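Local coordinates for protein PKS (Streptomyces sp. CNQ431, PDB 5YDA) that serves as the acyltransferase domain of the splenocin polyketide synthase SpnD, and probably selects a broad range of acyl extender units and loads them onto the carrier protein, at residues H199-Y204 / A223-L228; G211-D216 / G343-H348; F114-G119 / V177-L182; A296-V301 / R351-A356; L256-V259 / C265-A268. All coordinates share one frame; numbering follows the deposited sequence.

Interaction 1 (H199-Y204 / A223-L228)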
# COMPACT_ATOMS: atom_id res chain seq x y z
N HIS A 199 0.20 -8.29 1.47
CA HIS A 199 -0.72 -9.06 2.29
C HIS A 199 -1.60 -9.85 1.33
O HIS A 199 -2.47 -9.26 0.68
CB HIS A 199 -1.55 -8.16 3.21
CG HIS A 199 -2.25 -8.91 4.30
ND1 HIS A 199 -3.28 -9.79 4.05
CD2 HIS A 199 -2.06 -8.92 5.64
CE1 HIS A 199 -3.70 -10.31 5.19
NE2 HIS A 199 -2.97 -9.80 6.17
N SER A 200 -1.36 -11.16 1.23
CA SER A 200 -2.15 -12.05 0.39
C SER A 200 -2.12 -11.57 -1.06
O SER A 200 -1.08 -11.66 -1.72
CB SER A 200 -3.59 -12.14 0.90
OG SER A 200 -4.24 -13.33 0.45
N LEU A 201 -3.23 -11.04 -1.54
CA LEU A 201 -3.26 -10.45 -2.88
C LEU A 201 -2.06 -9.51 -3.10
O LEU A 201 -1.43 -9.54 -4.17
CB LEU A 201 -4.59 -9.73 -3.08
CG LEU A 201 -5.12 -9.15 -4.40
CD1 LEU A 201 -4.66 -7.73 -4.61
CD2 LEU A 201 -4.63 -10.00 -5.52
N GLY A 202 -1.71 -8.73 -2.09
CA GLY A 202 -0.60 -7.80 -2.22
C GLY A 202 0.75 -8.45 -2.44
O GLY A 202 1.67 -7.79 -2.93
N GLU A 203 0.89 -9.73 -2.06
CA GLU A 203 2.15 -10.42 -2.34
C GLU A 203 2.35 -10.64 -3.83
O GLU A 203 3.49 -10.65 -4.31
CB GLU A 203 2.22 -11.75 -1.58
CG GLU A 203 3.60 -12.42 -1.71
CD GLU A 203 3.96 -13.32 -0.53
OE1 GLU A 203 4.54 -14.41 -0.78
OE2 GLU A 203 3.68 -12.93 0.64
N TYR A 204 1.25 -10.81 -4.58
CA TYR A 204 1.37 -10.84 -6.03
C TYR A 204 1.86 -9.51 -6.57
O TYR A 204 2.76 -9.47 -7.42
CB TYR A 204 0.03 -11.22 -6.66
CG TYR A 204 -0.24 -12.70 -6.52
CD1 TYR A 204 0.10 -13.59 -7.55
CD2 TYR A 204 -0.74 -13.22 -5.34
CE1 TYR A 204 -0.11 -14.95 -7.41
CE2 TYR A 204 -0.96 -14.58 -5.19
CZ TYR A 204 -0.64 -15.44 -6.24
OH TYR A 204 -0.85 -16.81 -6.11
N ALA A 223 -6.50 -12.84 -11.50
CA ALA A 223 -7.94 -12.84 -11.73
C ALA A 223 -8.56 -14.21 -11.46
O ALA A 223 -9.61 -14.30 -10.82
CB ALA A 223 -8.26 -12.38 -13.16
N GLU A 224 -7.93 -15.29 -11.95
CA GLU A 224 -8.49 -16.61 -11.70
C GLU A 224 -8.29 -17.03 -10.24
O GLU A 224 -9.09 -17.80 -9.71
CB GLU A 224 -7.87 -17.67 -12.64
CG GLU A 224 -7.95 -17.34 -14.16
CD GLU A 224 -9.38 -17.11 -14.69
OE1 GLU A 224 -9.52 -16.51 -15.80
OE2 GLU A 224 -10.36 -17.52 -14.03
N ARG A 225 -7.24 -16.56 -9.59
CA ARG A 225 -7.09 -16.82 -8.16
C ARG A 225 -8.30 -16.29 -7.40
O ARG A 225 -8.90 -16.99 -6.58
CB ARG A 225 -5.80 -16.19 -7.65
CG ARG A 225 -5.58 -16.37 -6.18
CD ARG A 225 -4.28 -15.70 -5.77
NE ARG A 225 -4.00 -15.88 -4.35
CZ ARG A 225 -4.42 -15.06 -3.39
NH1 ARG A 225 -5.14 -14.00 -3.69
NH2 ARG A 225 -4.10 -15.31 -2.12
N ILE A 226 -8.72 -15.06 -7.73
CA ILE A 226 -9.87 -14.44 -7.09
C ILE A 226 -11.13 -15.25 -7.33
O ILE A 226 -11.91 -15.51 -6.41
CB ILE A 226 -10.01 -12.99 -7.58
CG1 ILE A 226 -8.83 -12.15 -7.07
CG2 ILE A 226 -11.36 -12.41 -7.20
CD1 ILE A 226 -8.58 -10.89 -7.87
N ARG A 227 -11.37 -15.66 -8.59
CA ARG A 227 -12.58 -16.43 -8.88
C ARG A 227 -12.58 -17.77 -8.16
O ARG A 227 -13.62 -18.21 -7.67
CB ARG A 227 -12.73 -16.67 -10.39
CG ARG A 227 -12.91 -15.41 -11.20
CD ARG A 227 -13.03 -15.77 -12.67
NE ARG A 227 -13.46 -14.61 -13.44
CZ ARG A 227 -12.80 -14.13 -14.48
NH1 ARG A 227 -11.67 -14.72 -14.88
NH2 ARG A 227 -13.27 -13.09 -15.13
N LEU A 228 -11.42 -18.44 -8.09
CA LEU A 228 -11.34 -19.72 -7.39
C LEU A 228 -11.57 -19.55 -5.88
O LEU A 228 -12.22 -20.38 -5.25
CB LEU A 228 -10.00 -20.40 -7.66
CG LEU A 228 -9.83 -20.92 -9.10
CD1 LEU A 228 -8.40 -21.38 -9.35
CD2 LEU A 228 -10.82 -22.06 -9.41
O HOH W 1 -6.87 -12.87 -0.88
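A turn that fits the nucleophile elbow (GxSxG: G198, S200, G202), between strand 195-198 and helix 201-210, presents S200 to R225 of helix 215-231. S200 takes unusual backbone angles that push its side chain out of the turn, consistent with the nucleophilic serine of the acyltransferase family. R225 NH2 donates to S200 OG over 3.2 Å, with an N-H...O angle of 157°; the hydroxyl lies at the guanidinium edge, close to its plane. S200 OG is also hydrogen-bonded to H298 NE2, and a water 3.0 Å from S200 OG is weakly bound by R225 NH1. Arginine suits this place because its long arm, extended from CG to NE, reaches from helix 215-231 to the turn before helix 201-210. T349 OG1 is hydrogen-bonded to NE; with the S200 bond it helps fix the rotation of the guanidinium group. In related acyltransferases an arginine of the helix after the serine commonly receives the extender-unit carboxylate, and R225 probably lies in that pocket. L201 borders the group through its backbone, with CA 4.1 Å from R225 NH1. Y204 comes over one guanidinium face, but the planes are 47° apart, too tilted for a stack; Y204 CE2 stands 3.4 Å from R225 NE.

Interaction 2 (G211-D216 / G343-H348)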
# COMPACT_ATOMS: atom_id res chain seq x y z
N GLY A 211 10.15 -8.28 -9.76
CA GLY A 211 10.63 -9.00 -10.91
C GLY A 211 10.35 -10.49 -10.88
O GLY A 211 10.64 -11.17 -11.87
N VAL A 212 9.80 -11.01 -9.78
CA VAL A 212 9.49 -12.43 -9.69
C VAL A 212 8.51 -12.84 -10.78
O VAL A 212 8.65 -13.91 -11.39
CB VAL A 212 8.94 -12.76 -8.30
CG1 VAL A 212 8.49 -14.20 -8.22
CG2 VAL A 212 10.01 -12.46 -7.27
N MET A 213 7.51 -12.00 -11.04
CA MET A 213 6.51 -12.25 -12.06
C MET A 213 6.51 -11.10 -13.05
O MET A 213 6.89 -9.97 -12.71
CB MET A 213 5.09 -12.37 -11.47
CG MET A 213 4.83 -13.58 -10.63
SD MET A 213 3.27 -13.40 -9.73
CE MET A 213 3.51 -14.73 -8.58
N GLU A 214 6.05 -11.38 -14.26
CA GLU A 214 5.79 -10.34 -15.25
C GLU A 214 4.34 -9.89 -15.10
O GLU A 214 3.44 -10.74 -15.03
CB GLU A 214 6.06 -10.85 -16.66
CG GLU A 214 7.47 -11.40 -16.84
CD GLU A 214 7.70 -12.04 -18.21
OE1 GLU A 214 6.84 -11.89 -19.11
OE2 GLU A 214 8.75 -12.71 -18.38
N ILE A 215 4.13 -8.57 -15.07
CA ILE A 215 2.80 -8.05 -14.79
C ILE A 215 1.79 -8.60 -15.80
O ILE A 215 0.69 -9.03 -15.41
CB ILE A 215 2.81 -6.50 -14.76
CG1 ILE A 215 1.42 -5.94 -14.48
CG2 ILE A 215 3.34 -5.89 -16.07
CD1 ILE A 215 0.82 -6.39 -13.15
N ASP A 216 2.16 -8.67 -17.08
CA ASP A 216 1.21 -9.14 -18.10
C ASP A 216 0.82 -10.59 -17.89
O ASP A 216 -0.32 -10.98 -18.20
CB ASP A 216 1.80 -8.97 -19.51
CG ASP A 216 1.83 -7.52 -19.96
OD1 ASP A 216 1.54 -6.61 -19.15
OD2 ASP A 216 2.17 -7.29 -21.14
N GLY A 343 4.90 -24.67 -6.05
CA GLY A 343 4.35 -25.22 -4.82
C GLY A 343 4.37 -24.22 -3.68
O GLY A 343 3.45 -24.19 -2.85
N HIS A 344 5.41 -23.37 -3.62
CA HIS A 344 5.44 -22.30 -2.63
C HIS A 344 4.26 -21.35 -2.83
O HIS A 344 3.54 -21.02 -1.87
CB HIS A 344 6.77 -21.55 -2.72
CG HIS A 344 6.79 -20.24 -2.00
ND1 HIS A 344 6.94 -20.15 -0.63
CD2 HIS A 344 6.71 -18.97 -2.45
CE1 HIS A 344 6.94 -18.88 -0.27
NE2 HIS A 344 6.80 -18.14 -1.36
N TRP A 345 4.01 -20.95 -4.08
CA TRP A 345 2.89 -20.05 -4.33
C TRP A 345 1.56 -20.72 -4.03
O TRP A 345 0.62 -20.04 -3.58
CB TRP A 345 2.95 -19.54 -5.77
CG TRP A 345 4.00 -18.48 -5.92
CD1 TRP A 345 5.27 -18.63 -6.39
CD2 TRP A 345 3.88 -17.10 -5.55
NE1 TRP A 345 5.94 -17.44 -6.35
CE2 TRP A 345 5.11 -16.48 -5.84
CE3 TRP A 345 2.84 -16.33 -5.02
CZ2 TRP A 345 5.33 -15.13 -5.61
CZ3 TRP A 345 3.06 -14.99 -4.79
CH2 TRP A 345 4.30 -14.40 -5.08
N VAL A 346 1.45 -22.03 -4.25
CA VAL A 346 0.27 -22.77 -3.80
C VAL A 346 0.15 -22.69 -2.28
O VAL A 346 -0.92 -22.39 -1.74
CB VAL A 346 0.32 -24.23 -4.29
CG1 VAL A 346 -0.82 -25.05 -3.66
CG2 VAL A 346 0.22 -24.30 -5.82
N ASP A 347 1.24 -22.97 -1.57
CA ASP A 347 1.24 -22.85 -0.11
C ASP A 347 0.85 -21.45 0.34
O ASP A 347 0.15 -21.29 1.35
CB ASP A 347 2.63 -23.19 0.45
CG ASP A 347 2.94 -24.67 0.40
OD1 ASP A 347 1.99 -25.48 0.29
OD2 ASP A 347 4.13 -25.02 0.47
N HIS A 348 1.32 -20.43 -0.38
CA HIS A 348 1.01 -19.06 0.00
C HIS A 348 -0.49 -18.85 0.11
O HIS A 348 -0.97 -18.20 1.05
CB HIS A 348 1.63 -18.09 -1.00
CG HIS A 348 1.21 -16.67 -0.77
ND1 HIS A 348 0.19 -16.07 -1.47
CD2 HIS A 348 1.64 -15.75 0.13
CE1 HIS A 348 0.02 -14.84 -1.03
NE2 HIS A 348 0.89 -14.62 -0.06
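NE1 of W345, the indole that receives M213 and V212, is hydrogen-bonded to the backbone oxygen of A339. This bond satisfies the one polar atom of a buried ring and helps hold the indole at a fixed rotation on helix 342-350. Its benzo half then faces the turn that joins helix 201-210 to helix 215-231. The methyl carbon of M213 does most of the touching: CE stands 3.5 Å from the centroid of the W345 six-membered ring, only 10° off the normal, a CH-pi contact over the face. The chain of M213 is extended beyond CG, which delivers the methyl group to the ring ahead of the sulfur. SD stays farther above the same face, 5.1 Å from the six-membered centroid, as the more distant part of a Met-aromatic contact. V212 adds a lighter touch, its CG1 lying 4.2 Å from W345 CZ2. The opposite face of the indole is approached by H344 CD2, near the rim. Around the pair, L313 and A207 also meet W345, and Y204 meets both M213 and the indole, its ring plane turned about 50° from that of W345. The turn itself begins with a Schellman motif, where G211 ends helix 201-210 with a positive phi, and E214 is the N-cap of the next helix. Methionine suits the place because its slender chain can lay a methyl on the ring; with apolar carbon facing aromatic carbon, the contact rests on dispersion and on weakly positive methyl hydrogens set against the pi cloud.

Interaction 3 (F114-G119 / V177-L182)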
# COMPACT_ATOMS: atom_id res chain seq x y z
N PHE A 114 7.96 -0.83 0.43
CA PHE A 114 6.58 -0.69 -0.03
C PHE A 114 5.73 -1.75 0.66
O PHE A 114 6.10 -2.93 0.69
CB PHE A 114 6.46 -0.86 -1.55
CG PHE A 114 6.93 0.32 -2.35
CD1 PHE A 114 7.39 1.47 -1.73
CD2 PHE A 114 6.91 0.27 -3.74
CE1 PHE A 114 7.83 2.55 -2.49
CE2 PHE A 114 7.33 1.34 -4.49
CZ PHE A 114 7.79 2.49 -3.86
N LEU A 115 4.58 -1.33 1.20
CA LEU A 115 3.60 -2.23 1.82
C LEU A 115 2.36 -2.28 0.94
O LEU A 115 1.73 -1.25 0.68
CB LEU A 115 3.24 -1.77 3.24
CG LEU A 115 4.21 -2.08 4.41
CD1 LEU A 115 5.67 -1.75 4.09
CD2 LEU A 115 3.79 -1.36 5.69
N LEU A 116 1.98 -3.49 0.50
CA LEU A 116 0.94 -3.68 -0.51
C LEU A 116 -0.29 -4.35 0.10
O LEU A 116 -0.23 -5.55 0.43
CB LEU A 116 1.47 -4.53 -1.66
CG LEU A 116 2.53 -4.05 -2.67
CD1 LEU A 116 2.21 -2.67 -3.29
CD2 LEU A 116 3.92 -4.12 -2.11
N PRO A 117 -1.41 -3.65 0.26
CA PRO A 117 -2.56 -4.25 0.96
C PRO A 117 -3.24 -5.34 0.16
O PRO A 117 -3.06 -5.49 -1.05
CB PRO A 117 -3.51 -3.06 1.20
CG PRO A 117 -2.93 -1.91 0.47
CD PRO A 117 -1.49 -2.18 0.21
N GLY A 118 -4.07 -6.11 0.87
CA GLY A 118 -4.69 -7.26 0.25
C GLY A 118 -5.96 -6.45 0.36
O GLY A 118 -5.93 -5.32 0.86
N GLY A 119 -7.09 -6.97 -0.06
CA GLY A 119 -8.22 -6.05 -0.04
C GLY A 119 -9.01 -5.64 1.18
O GLY A 119 -8.70 -6.07 2.31
N VAL A 177 -4.41 -3.50 -9.76
CA VAL A 177 -3.83 -2.60 -10.76
C VAL A 177 -3.55 -1.24 -10.15
O VAL A 177 -2.53 -0.60 -10.48
CB VAL A 177 -4.76 -2.51 -11.99
CG1 VAL A 177 -4.34 -1.38 -12.93
CG2 VAL A 177 -4.76 -3.85 -12.71
N THR A 178 -4.41 -0.78 -9.24
CA THR A 178 -4.13 0.49 -8.55
C THR A 178 -2.80 0.42 -7.80
O THR A 178 -1.98 1.34 -7.89
CB THR A 178 -5.27 0.85 -7.58
OG1 THR A 178 -6.49 1.01 -8.31
CG2 THR A 178 -4.94 2.14 -6.83
N GLU A 179 -2.58 -0.65 -7.04
CA GLU A 179 -1.31 -0.83 -6.35
C GLU A 179 -0.15 -0.79 -7.34
O GLU A 179 0.85 -0.09 -7.13
CB GLU A 179 -1.32 -2.16 -5.62
CG GLU A 179 -2.29 -2.13 -4.46
CD GLU A 179 -2.31 -3.43 -3.63
OE1 GLU A 179 -1.63 -4.41 -3.98
OE2 GLU A 179 -2.99 -3.46 -2.59
N TYR A 180 -0.27 -1.57 -8.42
CA TYR A 180 0.84 -1.66 -9.36
C TYR A 180 1.11 -0.31 -10.00
O TYR A 180 2.26 0.15 -10.03
CB TYR A 180 0.53 -2.74 -10.41
CG TYR A 180 1.72 -2.97 -11.31
CD1 TYR A 180 2.87 -3.59 -10.83
CD2 TYR A 180 1.70 -2.55 -12.64
CE1 TYR A 180 3.97 -3.78 -11.65
CE2 TYR A 180 2.78 -2.74 -13.47
CZ TYR A 180 3.92 -3.35 -12.97
OH TYR A 180 5.02 -3.54 -13.77
N ALA A 181 0.05 0.38 -10.46
CA ALA A 181 0.23 1.68 -11.11
C ALA A 181 0.81 2.71 -10.15
O ALA A 181 1.68 3.51 -10.53
CB ALA A 181 -1.11 2.16 -11.68
N LEU A 182 0.34 2.70 -8.90
CA LEU A 182 0.85 3.62 -7.89
C LEU A 182 2.31 3.34 -7.57
O LEU A 182 3.13 4.26 -7.47
CB LEU A 182 -0.03 3.51 -6.64
CG LEU A 182 0.10 4.55 -5.52
CD1 LEU A 182 0.28 5.94 -6.10
CD2 LEU A 182 -1.20 4.45 -4.75
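E179 is the residue of helix 169-188 that reaches L116 and P117; V177 and T178 before it face other helices. One step on, E179 points at the end of strand 112-116. Its CG is anti to the carbonyl carbon (chi1 -69°) and the chain continues extended (chi2 -177°), which carries the acid group off the helix to the turn after the strand. OE2 lies over the proline, 3.4 Å from P117 CD, and 2.5 Å from P117 O. The ring nitrogen of P117 has no hydrogen to offer it. OE1 is gripped by T205 OG1 of helix 201-210, a hydrogen bond that steadies a buried acid, and it also sits 3.9 Å from L116 CB. The strand is an inner one of the mostly parallel core sheet of the acyltransferase fold, between strands 195-198 and 369-372, and the turn leaving its C-terminal end runs past the probable nucleophile elbow. Leucine suits position 116 there: its apolar branches pack against T205, A206 and I373. P117 and the glycines G118 and G119 then take the chain out of the sheet. Further along the helix, Y180 turns away from the strand to meet C208 and L209, and A181 and L182 carry the helix on past the contact.

Interaction 4 (A296-V301 / R351-A356)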
# COMPACT_ATOMS: atom_id res chain seq x y z
N ALA A 296 -13.32 -17.63 2.20
CA ALA A 296 -12.42 -18.16 3.18
C ALA A 296 -11.01 -18.40 2.68
O ALA A 296 -10.51 -19.50 2.71
CB ALA A 296 -13.00 -19.41 3.77
N ALA A 297 -10.35 -17.37 2.24
CA ALA A 297 -8.98 -17.50 1.79
C ALA A 297 -8.07 -17.97 2.93
O ALA A 297 -8.33 -17.73 4.06
CB ALA A 297 -8.51 -16.19 1.25
N HIS A 298 -7.00 -18.64 2.59
CA HIS A 298 -6.02 -19.12 3.56
C HIS A 298 -6.52 -20.10 4.60
O HIS A 298 -6.11 -20.08 5.71
CB HIS A 298 -5.28 -17.96 4.21
CG HIS A 298 -4.71 -16.99 3.24
ND1 HIS A 298 -3.49 -17.17 2.66
CD2 HIS A 298 -5.21 -15.86 2.73
CE1 HIS A 298 -3.27 -16.20 1.81
NE2 HIS A 298 -4.29 -15.39 1.84
N SER A 299 -7.41 -20.97 4.19
CA SER A 299 -8.02 -22.00 5.03
C SER A 299 -8.27 -23.27 4.23
O SER A 299 -8.19 -23.31 3.00
CB SER A 299 -9.33 -21.52 5.65
OG SER A 299 -10.41 -21.64 4.75
N HIS A 300 -8.62 -24.33 4.97
CA HIS A 300 -8.91 -25.63 4.37
C HIS A 300 -10.01 -25.54 3.32
O HIS A 300 -10.04 -26.36 2.39
CB HIS A 300 -9.32 -26.61 5.47
CG HIS A 300 -10.59 -26.23 6.15
ND1 HIS A 300 -10.65 -25.28 7.15
CD2 HIS A 300 -11.87 -26.62 5.91
CE1 HIS A 300 -11.91 -25.13 7.53
NE2 HIS A 300 -12.67 -25.92 6.79
N VAL A 301 -10.90 -24.55 3.41
CA VAL A 301 -11.97 -24.38 2.42
C VAL A 301 -11.42 -24.29 0.99
O VAL A 301 -12.12 -24.60 0.02
CB VAL A 301 -12.82 -23.14 2.77
CG1 VAL A 301 -13.85 -22.85 1.68
CG2 VAL A 301 -13.52 -23.34 4.12
N ARG A 351 -1.93 -21.24 3.22
CA ARG A 351 -1.39 -21.15 4.57
C ARG A 351 -1.57 -19.75 5.16
O ARG A 351 -1.83 -18.76 4.47
CB ARG A 351 0.08 -21.55 4.57
CG ARG A 351 0.24 -23.07 4.39
CD ARG A 351 1.68 -23.53 4.37
NE ARG A 351 2.47 -23.06 5.51
CZ ARG A 351 3.79 -23.22 5.61
NH1 ARG A 351 4.45 -23.85 4.63
NH2 ARG A 351 4.46 -22.77 6.66
N THR A 352 -1.42 -19.71 6.48
CA THR A 352 -1.58 -18.49 7.24
C THR A 352 -0.72 -17.37 6.68
O THR A 352 0.46 -17.56 6.38
CB THR A 352 -1.21 -18.77 8.70
OG1 THR A 352 -1.99 -19.88 9.18
CG2 THR A 352 -1.46 -17.52 9.58
N VAL A 353 -1.33 -16.19 6.54
CA VAL A 353 -0.57 -14.98 6.23
C VAL A 353 0.16 -14.54 7.51
O VAL A 353 -0.46 -14.02 8.45
CB VAL A 353 -1.48 -13.87 5.69
CG1 VAL A 353 -0.71 -12.61 5.43
CG2 VAL A 353 -2.17 -14.32 4.39
N ARG A 354 1.47 -14.77 7.55
CA ARG A 354 2.29 -14.31 8.66
C ARG A 354 2.75 -12.87 8.44
O ARG A 354 3.94 -12.56 8.33
CB ARG A 354 3.48 -15.25 8.85
CG ARG A 354 3.11 -16.72 9.04
CD ARG A 354 2.73 -17.00 10.48
NE ARG A 354 2.02 -18.27 10.65
CZ ARG A 354 1.41 -18.65 11.77
NH1 ARG A 354 0.78 -19.82 11.83
NH2 ARG A 354 1.44 -17.85 12.83
N PHE A 355 1.78 -11.95 8.40
CA PHE A 355 2.14 -10.56 8.10
C PHE A 355 2.91 -9.90 9.25
O PHE A 355 3.91 -9.21 9.01
CB PHE A 355 0.89 -9.75 7.77
CG PHE A 355 1.21 -8.35 7.35
CD1 PHE A 355 1.62 -8.09 6.06
CD2 PHE A 355 1.14 -7.30 8.26
CE1 PHE A 355 1.93 -6.81 5.67
CE2 PHE A 355 1.45 -6.02 7.87
CZ PHE A 355 1.85 -5.77 6.58
N ALA A 356 2.45 -10.07 10.49
CA ALA A 356 3.11 -9.43 11.62
C ALA A 356 4.58 -9.85 11.73
O ALA A 356 5.47 -9.01 11.92
CB ALA A 356 2.37 -9.75 12.92
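H298 is the residue of the 296-301 loop that meets R351 and V353, and the two alanines before it lead the chain to that point. A296 contributes its backbone oxygen to S299 OG, 3.0 Å away. At H298 the backbone enters left-handed helical angles, and the side chain turns toward the 351-356 segment. ND1 donates to R351 O over 2.9 Å, a bent bond (139°) whose acceptor is 24° out of the ring plane. V353 CG2 sits over the ring centre, 3.4 Å from the centroid and 13° off the normal, a CH-pi contact; valine suits the place because a branch at CB can set one methyl, CG2, over the imidazole face. Fixed in this way, the ring has NE2 hydrogen-bonded to S200 OG, consistent with the serine-histidine pair of the acyltransferase family. S299 then forms an ST turn, its OG accepting from V301 N at 3.2 Å as the chain enters a 3-10 turn. The 351-356 segment links helix 342-350 to helix 355-366, and its V353 is backbone-bonded to A257 and V259 of strand 254-261, while S299 packs on A268 of strand 264-269.

Interaction 5 (L256-V259 / C265-A268)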
# COMPACT_ATOMS: atom_id res chain seq x y z
N LEU A 256 -6.64 -20.59 11.00
CA LEU A 256 -6.04 -19.28 11.22
C LEU A 256 -5.61 -18.72 9.87
O LEU A 256 -4.64 -19.20 9.27
CB LEU A 256 -4.86 -19.42 12.18
CG LEU A 256 -4.15 -18.16 12.68
CD1 LEU A 256 -5.15 -17.25 13.38
CD2 LEU A 256 -3.02 -18.51 13.63
N ALA A 257 -6.33 -17.71 9.37
CA ALA A 257 -6.07 -17.20 8.03
C ALA A 257 -4.93 -16.19 8.00
O ALA A 257 -4.15 -16.16 7.05
CB ALA A 257 -7.35 -16.60 7.44
N ALA A 258 -4.79 -15.36 9.04
CA ALA A 258 -3.75 -14.33 9.05
C ALA A 258 -3.40 -13.98 10.49
O ALA A 258 -4.29 -13.93 11.35
CB ALA A 258 -4.19 -13.05 8.32
N VAL A 259 -2.12 -13.73 10.74
CA VAL A 259 -1.67 -13.13 11.99
C VAL A 259 -1.09 -11.77 11.62
O VAL A 259 0.05 -11.67 11.14
CB VAL A 259 -0.65 -14.01 12.72
CG1 VAL A 259 -0.15 -13.34 14.00
CG2 VAL A 259 -1.27 -15.37 13.03
N CYS A 265 -5.99 -10.60 14.07
CA CYS A 265 -5.79 -11.80 13.29
C CYS A 265 -7.10 -12.10 12.59
O CYS A 265 -8.13 -11.48 12.87
CB CYS A 265 -5.29 -12.95 14.16
SG CYS A 265 -6.47 -13.46 15.39
N THR A 266 -7.07 -13.02 11.63
CA THR A 266 -8.29 -13.42 10.94
C THR A 266 -8.45 -14.93 11.00
O THR A 266 -7.46 -15.68 11.04
CB THR A 266 -8.30 -12.96 9.47
OG1 THR A 266 -7.26 -13.63 8.76
CG2 THR A 266 -8.10 -11.46 9.38
N VAL A 267 -9.70 -15.37 11.01
CA VAL A 267 -10.05 -16.78 11.08
C VAL A 267 -11.04 -17.06 9.97
O VAL A 267 -11.96 -16.26 9.73
CB VAL A 267 -10.63 -17.17 12.46
CG1 VAL A 267 -11.05 -18.63 12.46
CG2 VAL A 267 -9.59 -16.94 13.58
N ALA A 268 -10.83 -18.18 9.25
CA ALA A 268 -11.63 -18.52 8.08
C ALA A 268 -12.06 -19.98 8.16
O ALA A 268 -11.38 -20.82 8.76
CB ALA A 268 -10.84 -18.29 6.79
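A classic beta bulge interrupts the hairpin of strands 254-261 and 264-269: two residues, A257 and A258, stand opposite the single T266. The strands run antiparallel at 168°, and the bulge shifts their register by one residue. T266 O receives A257 N at 2.9 Å and, weakly, A258 N at 3.4 Å; T266 N returns a bond to A258 O, also 2.9 Å. The near-helical A257 swings the N-H of A258 round toward the oxygen that A257 N already uses. Packing is tight where T266 lies against the two alanines. Its OG1, set between the backbone N and the carbonyl carbon (chi1 65°), stands 3.2 Å from A258 CB and 3.3 Å from A257 CB, and the lone methyl groups of alanine suit so close an approach. On the face carrying L256, V259, C265 and V267, C265 CB still comes close to A258 O, but side chain meets side chain more loosely. L256, partly exposed, bends across the strands, its CD1 3.6 Å from T266 O yet 4.4 Å from C265 CB. C265 and V267 are buried under V246 of helix 243-246. At the bulge, A257 CB also meets A268 CB at 3.9 Å.

In the fold
The probable active site lies where interactions 1 and 4 join: S200 OG is 2.5 Å from H298 NE2, a probable hydrogen bond, and the centres of the two interactions are 12 Å apart. Interaction 3 joins the turn from the core sheet, L116 O probably accepting from H199 N at 3.0 Å. Interaction 2 touches interaction 1 also where S200 O lies 3.4 Å from H348 CE1; their centres are 10 Å apart. Interaction 5 belongs to the separate antiparallel sheet; it meets interaction 4, 6 Å away between centres, through probable bonds such as V353 O to V259 N at 2.8 Å, so the histidine side of the site rests against that sheet.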